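Local coordinates for lipoprotein (Thermotoga maritima, PDB 2F4I) that is of unknown function but is a predicted periplasmic lipoprotein with an OB fold, belonging to the DUF2291 family, at residues 114-119 and 130-135; 103-108 and 166-171. All coordinates share one frame; numbering follows the deposited sequence. Where two conformers were deposited one is given.

Contact 1. Residues 114-119 and 130-135; sequences IVNATG and IDFNLT
V115 and F132 reach for each other from opposite directions between two helices, and they meet through one methyl group and the far end of one ring. The methyl is CG2 of V115, which lies 3.8 Å from CZ of F132 and 4.0 Å from CE1 of F132. It approaches the ring obliquely. F132 reaches V115 because its CG stands anti to the backbone N (chi1 -177°), which carries the ring out from a CB that does not itself aim at the other helix. N116 comes to the same end of the ring in a different way: its OD1 sits near the ring plane, at the edge, 4.4 Å from F132 CZ, a loose polar neighbour to the apolar pair.

The pairing is a sparse helix-helix contact between helix 113-118 and helix 129-139, which are joined by a largely irregular linker. The nearest CA atoms, those of V115 and T135, are still 9.6 Å apart, and only 92 Å² is buried in all. F126, from that linker, also meets the F132 ring, with the planes inclined at about 45°.

Each helix ties a threonine back to its own backbone. T135 OG1 donates to D131 O at 2.6 Å, nearly in line with the carbonyl bond. T118 OG1 donates to I114 O at 2.8 Å, tilted 32° from the carbonyl plane, while T118 N arrives from the opposite face.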
loop_
_atom_site.group_PDB
_atom_site.type_symbol
_atom_site.label_atom_id
_atom_site.label_comp_id
_atom_site.label_asym_id
_atom_site.label_seq_id
_atom_site.Cartn_x
_atom_site.Cartn_y
_atom_site.Cartn_z
ATOM N N ILE A 114 2.835 -6.488 0.823
ATOM C CA ILE A 114 2.297 -5.977 2.121
ATOM C C ILE A 114 3.235 -6.374 3.252
ATOM O O ILE A 114 3.627 -5.532 4.023
ATOM C CB ILE A 114 0.793 -6.383 2.428
ATOM C CG1 ILE A 114 -0.172 -5.679 1.438
ATOM C CG2 ILE A 114 0.400 -5.984 3.866
ATOM C CD1 ILE A 114 -1.463 -6.425 1.067
ATOM N N VAL A 115 3.618 -7.647 3.322
ATOM C CA VAL A 115 4.464 -8.120 4.427
ATOM C C VAL A 115 5.875 -7.545 4.347
ATOM O O VAL A 115 6.459 -7.268 5.359
ATOM C CB VAL A 115 4.493 -9.711 4.542
ATOM C CG1 VAL A 115 3.119 -10.236 4.851
ATOM C CG2 VAL A 115 5.128 -10.384 3.283
ATOM N N ASN A 116 6.382 -7.340 3.138
ATOM C CA ASN A 116 7.717 -6.766 2.924
ATOM C C ASN A 116 7.789 -5.259 3.142
ATOM O O ASN A 116 8.749 -4.774 3.755
ATOM C CB ASN A 116 8.234 -7.178 1.548
ATOM C CG ASN A 116 8.516 -8.666 1.460
ATOM O OD1 ASN A 116 8.396 -9.395 2.442
ATOM N ND2 ASN A 116 8.951 -9.115 0.305
ATOM N N ALA A 117 6.764 -4.527 2.724
ATOM C CA ALA A 117 6.689 -3.065 2.993
ATOM C C ALA A 117 6.480 -2.727 4.458
ATOM O O ALA A 117 7.029 -1.722 4.934
ATOM C CB ALA A 117 5.583 -2.392 2.116
ATOM N N THR A 118 5.684 -3.544 5.167
ATOM C CA THR A 118 5.282 -3.277 6.568
ATOM C C THR A 118 6.212 -3.944 7.606
ATOM O O THR A 118 6.322 -3.506 8.764
ATOM C CB THR A 118 3.799 -3.803 6.836
ATOM O OG1 THR A 118 3.746 -5.239 6.775
ATOM C CG2 THR A 118 2.756 -3.154 5.855
ATOM N N GLY A 119 6.870 -5.013 7.176
ATOM C CA GLY A 119 7.662 -5.874 8.045
ATOM C C GLY A 119 6.868 -6.687 9.057
ATOM O O GLY A 119 7.431 -7.183 10.062
ATOM N N ILE A 130 6.141 -22.602 2.242
ATOM C CA ILE A 130 4.759 -22.647 1.860
ATOM C C ILE A 130 3.869 -21.959 2.937
ATOM O O ILE A 130 2.912 -21.288 2.570
ATOM C CB ILE A 130 4.361 -24.094 1.542
ATOM C CG1 ILE A 130 2.938 -24.168 0.953
ATOM C CG2 ILE A 130 4.511 -24.948 2.783
ATOM C CD1 ILE A 130 2.580 -23.049 -0.097
ATOM N N ASP A 131 4.216 -22.081 4.233
ATOM C CA ASP A 131 3.485 -21.395 5.323
ATOM C C ASP A 131 3.546 -19.858 5.182
ATOM O O ASP A 131 2.577 -19.137 5.462
ATOM C CB ASP A 131 4.064 -21.761 6.673
ATOM C CG ASP A 131 3.933 -23.195 6.977
ATOM O OD1 ASP A 131 3.107 -23.863 6.313
ATOM O OD2 ASP A 131 4.660 -23.658 7.893
ATOM N N PHE A 132 4.717 -19.374 4.788
ATOM C CA PHE A 132 4.904 -17.967 4.514
ATOM C C PHE A 132 4.048 -17.547 3.337
ATOM O O PHE A 132 3.321 -16.563 3.421
ATOM C CB PHE A 132 6.398 -17.652 4.308
ATOM C CG PHE A 132 6.703 -16.195 4.091
ATOM C CD1 PHE A 132 6.205 -15.213 4.946
ATOM C CD2 PHE A 132 7.525 -15.798 3.065
ATOM C CE1 PHE A 132 6.476 -13.859 4.742
ATOM C CE2 PHE A 132 7.816 -14.434 2.877
ATOM C CZ PHE A 132 7.274 -13.469 3.712
ATOM N N ASN A 133 4.107 -18.304 2.260
ATOM C CA ASN A 133 3.353 -17.987 1.054
ATOM C C ASN A 133 1.848 -18.026 1.259
ATOM O O ASN A 133 1.193 -17.094 0.887
ATOM C CB ASN A 133 3.766 -18.892 -0.098
ATOM C CG ASN A 133 5.191 -18.654 -0.529
ATOM O OD1 ASN A 133 5.664 -17.476 -0.643
ATOM N ND2 ASN A 133 5.905 -19.761 -0.795
ATOM N N LEU A 134 1.314 -19.075 1.857
ATOM C CA LEU A 134 -0.139 -19.146 2.116
ATOM C C LEU A 134 -0.626 -18.003 3.061
ATOM O O LEU A 134 -1.716 -17.459 2.881
ATOM C CB LEU A 134 -0.504 -20.504 2.667
ATOM C CG LEU A 134 -0.200 -21.661 1.708
ATOM C CD1 LEU A 134 -0.345 -23.041 2.395
ATOM C CD2 LEU A 134 -1.090 -21.521 0.465
ATOM N N THR A 135 0.188 -17.644 4.058
ATOM C CA THR A 135 -0.134 -16.556 4.978
ATOM C C THR A 135 -0.208 -15.199 4.268
ATOM O O THR A 135 -1.188 -14.450 4.466
ATOM C CB THR A 135 0.882 -16.480 6.170
ATOM O OG1 THR A 135 0.900 -17.715 6.855
ATOM C CG2 THR A 135 0.508 -15.380 7.188
#

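Contact 2. Residues 103-108 and 166-171; sequences LFLSNH and VRFIAV
L103 CD1 lies 3.5 Å from CZ of F168, the shortest approach between strands 103-106 and 165-174, and it is 3.6 Å from CE2 of the same ring. The leucine methyl meets this outer end of the ring obliquely. With CG between the backbone N and the carbonyl carbon (chi1 63°), F168 extends CZ and CE2 to the L103 methyl. L105 divides its two methyls between two residues: CD2 packs 3.7 Å from A170 CB, whereas CD1 stands 4.1 Å from F168 CB, beside the root of the side chain whose tip L103 touches. The side chains of L105 and F168 run at about a right angle to one another.

These pairs form the tight part; the two segments together bury 181 Å². The local strand axes stand 89° apart and 9.0 Å from each other at closest approach, so the strands face across an interior and are not paired by backbone bonds. That geometry suits the strongly coiled sheet of an OB-fold barrel, in which side chains from crossing strands fill the middle; I76 of strand 72-81 touches both L103 and F168.

The contact thins toward V166, whose side chain makes no close approach to segment 103-108. On the other side of strand 103-106, F104 is partly exposed, whereas the buried S106 bonds through OG to E185. Every close pair is carbon against carbon and all four touching residues are buried, which is consistent with a contact that rests on apolar packing and probably on exclusion of water, while strand 103-106 makes its backbone bonds to its sheet neighbours.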
loop_
_atom_site.group_PDB
_atom_site.type_symbol
_atom_site.label_atom_id
_atom_site.label_comp_id
_atom_site.label_asym_id
_atom_site.label_seq_id
_atom_site.Cartn_x
_atom_site.Cartn_y
_atom_site.Cartn_z
ATOM N N LEU A 103 -1.470 8.469 -7.723
ATOM C CA LEU A 103 -1.668 7.131 -7.161
ATOM C C LEU A 103 -2.905 6.448 -7.750
ATOM O O LEU A 103 -3.941 7.076 -7.944
ATOM C CB LEU A 103 -1.798 7.193 -5.623
ATOM C CG LEU A 103 -0.555 7.687 -4.817
ATOM C CD1 LEU A 103 -0.944 8.045 -3.403
ATOM C CD2 LEU A 103 0.645 6.639 -4.844
ATOM N N PHE A 104 -2.759 5.166 -8.078
ATOM C CA PHE A 104 -3.894 4.306 -8.334
ATOM C C PHE A 104 -3.955 3.337 -7.165
ATOM O O PHE A 104 -3.125 2.465 -7.049
ATOM C CB PHE A 104 -3.726 3.550 -9.654
ATOM C CG PHE A 104 -4.799 2.540 -9.920
ATOM C CD1 PHE A 104 -6.138 2.819 -9.648
ATOM C CD2 PHE A 104 -4.487 1.334 -10.492
ATOM C CE1 PHE A 104 -7.129 1.902 -9.938
ATOM C CE2 PHE A 104 -5.483 0.397 -10.783
ATOM C CZ PHE A 104 -6.792 0.685 -10.501
ATOM N N LEU A 105 -4.934 3.539 -6.304
ATOM C CA LEU A 105 -5.157 2.719 -5.143
ATOM C C LEU A 105 -6.101 1.594 -5.554
ATOM O O LEU A 105 -7.296 1.827 -5.689
ATOM C CB LEU A 105 -5.761 3.597 -4.025
ATOM C CG LEU A 105 -4.876 4.732 -3.457
ATOM C CD1 LEU A 105 -5.609 5.478 -2.391
ATOM C CD2 LEU A 105 -3.528 4.219 -2.938
ATOM N N SER A 106 -5.556 0.386 -5.762
ATOM C CA SER A 106 -6.307 -0.740 -6.362
ATOM C C SER A 106 -6.427 -2.011 -5.517
ATOM O O SER A 106 -5.711 -2.174 -4.516
ATOM C CB SER A 106 -5.645 -1.157 -7.679
ATOM O OG SER A 106 -4.393 -1.791 -7.510
ATOM N N ASN A 107 -7.307 -2.906 -5.971
ATOM C CA ASN A 107 -7.515 -4.229 -5.350
ATOM C C ASN A 107 -6.666 -5.330 -6.005
ATOM O O ASN A 107 -6.894 -6.523 -5.774
ATOM C CB ASN A 107 -9.005 -4.630 -5.340
ATOM C CG ASN A 107 -9.576 -4.744 -6.717
ATOM O OD1 ASN A 107 -8.829 -4.709 -7.676
ATOM N ND2 ASN A 107 -10.903 -4.880 -6.832
ATOM N N HIS A 108 -5.698 -4.939 -6.832
ATOM C CA HIS A 108 -4.806 -5.910 -7.482
ATOM C C HIS A 108 -3.688 -6.257 -6.522
ATOM O O HIS A 108 -2.592 -5.728 -6.628
ATOM C CB HIS A 108 -4.222 -5.371 -8.795
ATOM C CG HIS A 108 -5.251 -4.834 -9.751
ATOM N ND1 HIS A 108 -6.222 -5.627 -10.328
ATOM C CD2 HIS A 108 -5.455 -3.583 -10.238
ATOM C CE1 HIS A 108 -6.981 -4.890 -11.120
ATOM N NE2 HIS A 108 -6.534 -3.648 -11.089
ATOM N N VAL A 166 -9.717 11.553 0.652
ATOM C CA VAL A 166 -9.524 10.233 1.282
ATOM C C VAL A 166 -8.183 10.188 2.032
ATOM O O VAL A 166 -7.114 10.378 1.423
ATOM C CB VAL A 166 -9.546 9.064 0.227
ATOM C CG1 VAL A 166 -10.959 8.785 -0.270
ATOM C CG2 VAL A 166 -8.625 9.365 -0.942
ATOM N N ARG A 167 -8.215 9.890 3.331
ATOM C CA ARG A 167 -6.997 9.544 4.056
ATOM C C ARG A 167 -6.592 8.106 3.709
ATOM O O ARG A 167 -7.429 7.211 3.697
ATOM C CB ARG A 167 -7.179 9.741 5.578
ATOM C CG ARG A 167 -5.856 10.061 6.300
ATOM C CD ARG A 167 -6.063 10.614 7.713
ATOM N N PHE A 168 -5.313 7.886 3.410
ATOM C CA PHE A 168 -4.833 6.556 3.047
ATOM C C PHE A 168 -3.514 6.200 3.735
ATOM O O PHE A 168 -2.750 7.053 4.128
ATOM C CB PHE A 168 -4.690 6.411 1.522
ATOM C CG PHE A 168 -3.668 7.350 0.910
ATOM C CD1 PHE A 168 -4.033 8.627 0.503
ATOM C CD2 PHE A 168 -2.371 6.972 0.751
ATOM C CE1 PHE A 168 -3.105 9.514 -0.069
ATOM C CE2 PHE A 168 -1.417 7.868 0.178
ATOM C CZ PHE A 168 -1.803 9.143 -0.228
ATOM N N ILE A 169 -3.283 4.911 3.866
ATOM C CA ILE A 169 -1.958 4.341 4.062
ATOM C C ILE A 169 -1.877 3.288 2.958
ATOM O O ILE A 169 -2.830 2.519 2.779
ATOM C CB ILE A 169 -1.788 3.714 5.451
ATOM C CG1 ILE A 169 -2.001 4.772 6.576
ATOM C CG2 ILE A 169 -0.424 3.019 5.577
ATOM C CD1 ILE A 169 -1.941 4.209 7.996
ATOM N N ALA A 170 -0.790 3.304 2.186
ATOM C CA ALA A 170 -0.634 2.408 1.051
ATOM C C ALA A 170 0.816 1.969 0.866
ATOM O O ALA A 170 1.741 2.651 1.314
ATOM C CB ALA A 170 -1.200 3.033 -0.251
ATOM N N VAL A 171 0.983 0.808 0.223
ATOM C CA VAL A 171 2.311 0.198 -0.024
ATOM C C VAL A 171 2.523 0.045 -1.506
ATOM O O VAL A 171 1.571 -0.126 -2.270
ATOM C CB VAL A 171 2.471 -1.200 0.659
ATOM C CG1 VAL A 171 2.333 -1.059 2.148
ATOM C CG2 VAL A 171 1.438 -2.181 0.125
#

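Overall arrangement
After strands 72-81 and 89-91, the chain enters segment 103-108, on a strand of the mixed sheet, and then, after a short loop, helix 113-118, which carries segment 114-119. A short linker leads to segment 130-135 on helix 129-139, closing contact 1. The chain then runs through helix 148-151 to segment 166-171, where contact 2 closes the longer loop. Contact 1 therefore lies within the loop that contact 2 closes. Their centres are 19 Å apart, yet V171 joins them: its CG1 lies 3.5 Å from A117 CB, and I114 also packs on it. Contact 2 spans the sheet interior, while contact 1 connects the sheet-covering helix to the more peripheral helix 129-139.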